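Local coordinates for uncharacterized protein (Bdellovibrio bacteriovorus, PDB 3TM8) that binds two iron ions and, as an unconventional HD-GYP protein, probably acts as a cyclic-di-GMP phosphodiesterase, at residues A[179-182]-A[183-187]; A[294-298]-A[299-303]. All coordinates share one frame; numbering follows the deposited sequence.

Contact 1: A[179-182]-A[183-187]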
# COMPACT_ATOMS: atom_id res chain seq x y z
N ILE A 179 -3.21 1.50 10.95
CA ILE A 179 -2.90 0.68 12.13
C ILE A 179 -2.54 1.59 13.30
O ILE A 179 -3.04 1.42 14.43
CB ILE A 179 -1.72 -0.29 11.86
CG1 ILE A 179 -2.15 -1.39 10.89
CG2 ILE A 179 -1.21 -0.88 13.18
CD1 ILE A 179 -0.98 -2.11 10.22
N ALA A 180 -1.68 2.57 13.05
CA ALA A 180 -1.27 3.49 14.10
C ALA A 180 -2.45 4.32 14.61
O ALA A 180 -2.57 4.54 15.81
CB ALA A 180 -0.14 4.40 13.61
N LEU A 181 -3.32 4.76 13.71
CA LEU A 181 -4.49 5.54 14.10
C LEU A 181 -5.44 4.70 14.96
O LEU A 181 -5.96 5.15 15.98
CB LEU A 181 -5.20 6.10 12.86
CG LEU A 181 -6.50 6.88 13.10
CD1 LEU A 181 -6.27 8.03 14.06
CD2 LEU A 181 -7.00 7.39 11.77
N ALA A 182 -5.64 3.45 14.55
CA ALA A 182 -6.49 2.54 15.30
C ALA A 182 -5.99 2.37 16.73
O ALA A 182 -6.77 2.39 17.68
CB ALA A 182 -6.56 1.18 14.59
N GLN A 183 -4.67 2.22 16.88
CA GLN A 183 -4.07 2.13 18.20
C GLN A 183 -4.38 3.38 19.03
O GLN A 183 -4.72 3.27 20.20
CB GLN A 183 -2.55 1.93 18.10
CG GLN A 183 -1.88 1.81 19.46
CD GLN A 183 -0.38 1.57 19.37
OE1 GLN A 183 0.27 1.99 18.41
NE2 GLN A 183 0.17 0.88 20.37
N LYS A 184 -4.24 4.56 18.43
CA LYS A 184 -4.49 5.81 19.15
C LYS A 184 -5.95 5.95 19.59
O LYS A 184 -6.25 6.55 20.63
CB LYS A 184 -4.12 7.01 18.28
CG LYS A 184 -2.66 7.12 17.95
CD LYS A 184 -1.85 7.62 19.12
CE LYS A 184 -0.51 8.14 18.64
NZ LYS A 184 0.17 8.90 19.71
N LEU A 185 -6.86 5.39 18.79
CA LEU A 185 -8.29 5.45 19.07
C LEU A 185 -8.76 4.34 20.00
O LEU A 185 -9.92 4.32 20.40
CB LEU A 185 -9.07 5.36 17.77
CG LEU A 185 -8.87 6.54 16.82
CD1 LEU A 185 -9.49 6.24 15.47
CD2 LEU A 185 -9.48 7.81 17.41
N GLY A 186 -7.87 3.41 20.31
CA GLY A 186 -8.19 2.32 21.21
C GLY A 186 -8.95 1.17 20.56
O GLY A 186 -9.64 0.41 21.23
N ILE A 187 -8.82 1.04 19.24
CA ILE A 187 -9.39 -0.10 18.54
C ILE A 187 -8.43 -1.28 18.61
O ILE A 187 -7.45 -1.34 17.86
CB ILE A 187 -9.67 0.22 17.06
CG1 ILE A 187 -10.69 1.35 16.96
CG2 ILE A 187 -10.16 -1.02 16.33
CD1 ILE A 187 -10.82 1.94 15.56
O HOH W 1 -0.07 4.38 17.36
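L181 and L185 meet one turn apart, on the packed side of the last turns of helix 167-185. The two side chains cross obliquely, with L185 CD1 3.9 Å from both L181 CG and L181 CD1. CG of L181, anti to the backbone N (chi1 177°), lies beside the carbonyl carbon, and from there the side chain meets L185. L280 of helix 276-293 touches both leucines. It also touches A182 and I187, whose CB atoms lie 4.1 Å apart. The side chain of I179 packs on Y143, V144 and I147 of helix 130-149.

The helix ends in a Schellman motif. G186 takes a positive phi (81°), which ends the helix. I187 N and G186 N donate back into the last turn, I187 N to A182 O at 2.9 Å and G186 N to Q183 O. I187 is thereby held beside A182, so the apolar face runs on past the last helical turn. Before it, L185 N still makes the regular helical bond to L181 O at 3.0 Å.

The solvent side is at Q183, which is exposed. Its chain is extended, and a water bridges it to the backbone. This water donates to Q183 OE1 at 2.6 Å and to A180 O at 2.9 Å. A180 O also accepts a bond from K184 N, so two donors grip it. Helix 315-325 lies close by: A180 touches I324 and K184 touches H320. K184 NZ forms a salt bridge with the terminal carboxylate of L328.

Contact 2: A[294-298]-A[299-303]; sequences EGVPK and AEAAK
V296 turns its side chain toward the start of helix 301-308, and CG1 does the touching. This methyl stands anti to the backbone N (chi1 176°). V296 CG1 comes to 3.8 Å from A301 N and 4.1 Å from E300 CB. A301 CB is a little farther from V296 CG1, at 4.3 Å. The valine therefore meets backbone as much as side chain. L290 of helix 276-293 also touches V296, and M287 of the same helix touches A301.

P297 lies more openly beside E300. Between them the chain turns tightly. E300 N donates to P297 O at 2.9 Å, from above the carbonyl plane, 48° out of it. A weak bond follows from A301 N to K298 O. A water donates to K298 O at 2.7 Å and accepts a hydrogen bond from A302 N. It thus links the turn to the first helical turn.

K298 CG sits between the backbone N and the carbonyl carbon (chi1 62°), 3.4 Å from A299 N. The K298 side chain also touches I291. In one of two conformers E300 OE1 lies 2.9 Å from K303 NZ, three residues on, a salt bridge that is therefore doubtful. The chemistry implies polar links through the carbonyls of P297 and, weakly, K298, with a water extending them to A302 and V296 CG1 lying against the chain at E300 and A301.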
# COMPACT_ATOMS: atom_id res chain seq x y z
N GLU A 294 0.29 15.17 -3.66
CA GLU A 294 0.11 16.61 -3.81
C GLU A 294 1.30 17.43 -3.32
O GLU A 294 1.28 18.66 -3.37
CB GLU A 294 -1.21 17.07 -3.16
CG GLU A 294 -2.42 16.27 -3.68
CD GLU A 294 -3.78 16.91 -3.41
OE1 GLU A 294 -3.84 18.05 -2.92
OE2 GLU A 294 -4.80 16.26 -3.73
N GLY A 295 2.35 16.75 -2.87
CA GLY A 295 3.59 17.42 -2.48
C GLY A 295 3.50 18.29 -1.24
O GLY A 295 4.34 19.17 -1.04
N VAL A 296 2.52 18.05 -0.39
CA VAL A 296 2.38 18.83 0.83
C VAL A 296 3.36 18.32 1.89
O VAL A 296 3.42 17.13 2.16
CB VAL A 296 0.94 18.73 1.38
CG1 VAL A 296 0.82 19.47 2.71
CG2 VAL A 296 -0.06 19.26 0.36
N PRO A 297 4.16 19.23 2.49
CA PRO A 297 5.05 18.78 3.55
C PRO A 297 4.25 18.13 4.68
O PRO A 297 3.16 18.60 5.03
CB PRO A 297 5.72 20.07 4.03
CG PRO A 297 5.60 21.01 2.87
CD PRO A 297 4.29 20.68 2.23
N LYS A 298 4.78 17.06 5.26
CA LYS A 298 4.00 16.29 6.22
C LYS A 298 3.51 17.13 7.41
O LYS A 298 2.41 16.91 7.91
CB LYS A 298 4.74 15.02 6.67
CG LYS A 298 6.05 15.24 7.40
CD LYS A 298 6.67 13.89 7.80
CE LYS A 298 6.96 13.02 6.58
NZ LYS A 298 7.51 11.68 6.94
N ALA A 299 4.30 18.11 7.83
CA ALA A 299 3.93 18.94 8.98
C ALA A 299 2.82 19.94 8.65
O ALA A 299 2.25 20.56 9.55
CB ALA A 299 5.14 19.66 9.55
N GLU A 300 2.51 20.10 7.37
CA GLU A 300 1.50 21.06 6.93
C GLU A 300 0.22 20.37 6.49
O GLU A 300 -0.78 21.02 6.19
CB GLU A 300 2.04 21.91 5.78
CG GLU A 300 3.23 22.77 6.16
CD GLU A 300 2.94 23.64 7.37
OE1 GLU A 300 1.95 24.39 7.35
OE2 GLU A 300 3.71 23.56 8.36
N ALA A 301 0.24 19.04 6.47
CA ALA A 301 -0.90 18.27 5.97
C ALA A 301 -2.16 18.42 6.83
O ALA A 301 -3.26 18.57 6.30
CB ALA A 301 -0.52 16.80 5.82
N ALA A 302 -2.01 18.38 8.15
CA ALA A 302 -3.16 18.55 9.04
C ALA A 302 -3.86 19.89 8.81
O ALA A 302 -5.09 19.94 8.69
CB ALA A 302 -2.74 18.40 10.49
N LYS A 303 -3.08 20.97 8.75
CA LYS A 303 -3.63 22.30 8.50
C LYS A 303 -4.38 22.33 7.18
O LYS A 303 -5.47 22.90 7.08
CB LYS A 303 -2.53 23.37 8.49
CG LYS A 303 -3.01 24.72 7.99
CD LYS A 303 -1.87 25.68 7.74
CE LYS A 303 -1.09 25.29 6.49
NZ LYS A 303 0.00 26.24 6.20
O HOH W 2 0.39 17.58 9.54

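Overall arrangement
Both contacts are local and partly buried, and both lie within the HD domain. Contact 1 closes a helix, whereas contact 2 opens one. Their centres are 21 Å apart and they do not touch. Helix 276-293 packs against both: L280 meets contact 1, while M287, L290 and I291 meet contact 2. Helix 315-325 also borders both. Contact 1 has the larger apolar side, built on leucine, isoleucine and alanine. Contact 2 has a single buried valine and alanine, and more of it faces the surface. Each includes a bridging water, joining a side chain to the backbone in 179-187, and backbone to backbone in 294-303. An iron ion lies about 14 Å from the side chain of L181 in contact 1, and about 14 Å from that of A301 in contact 2.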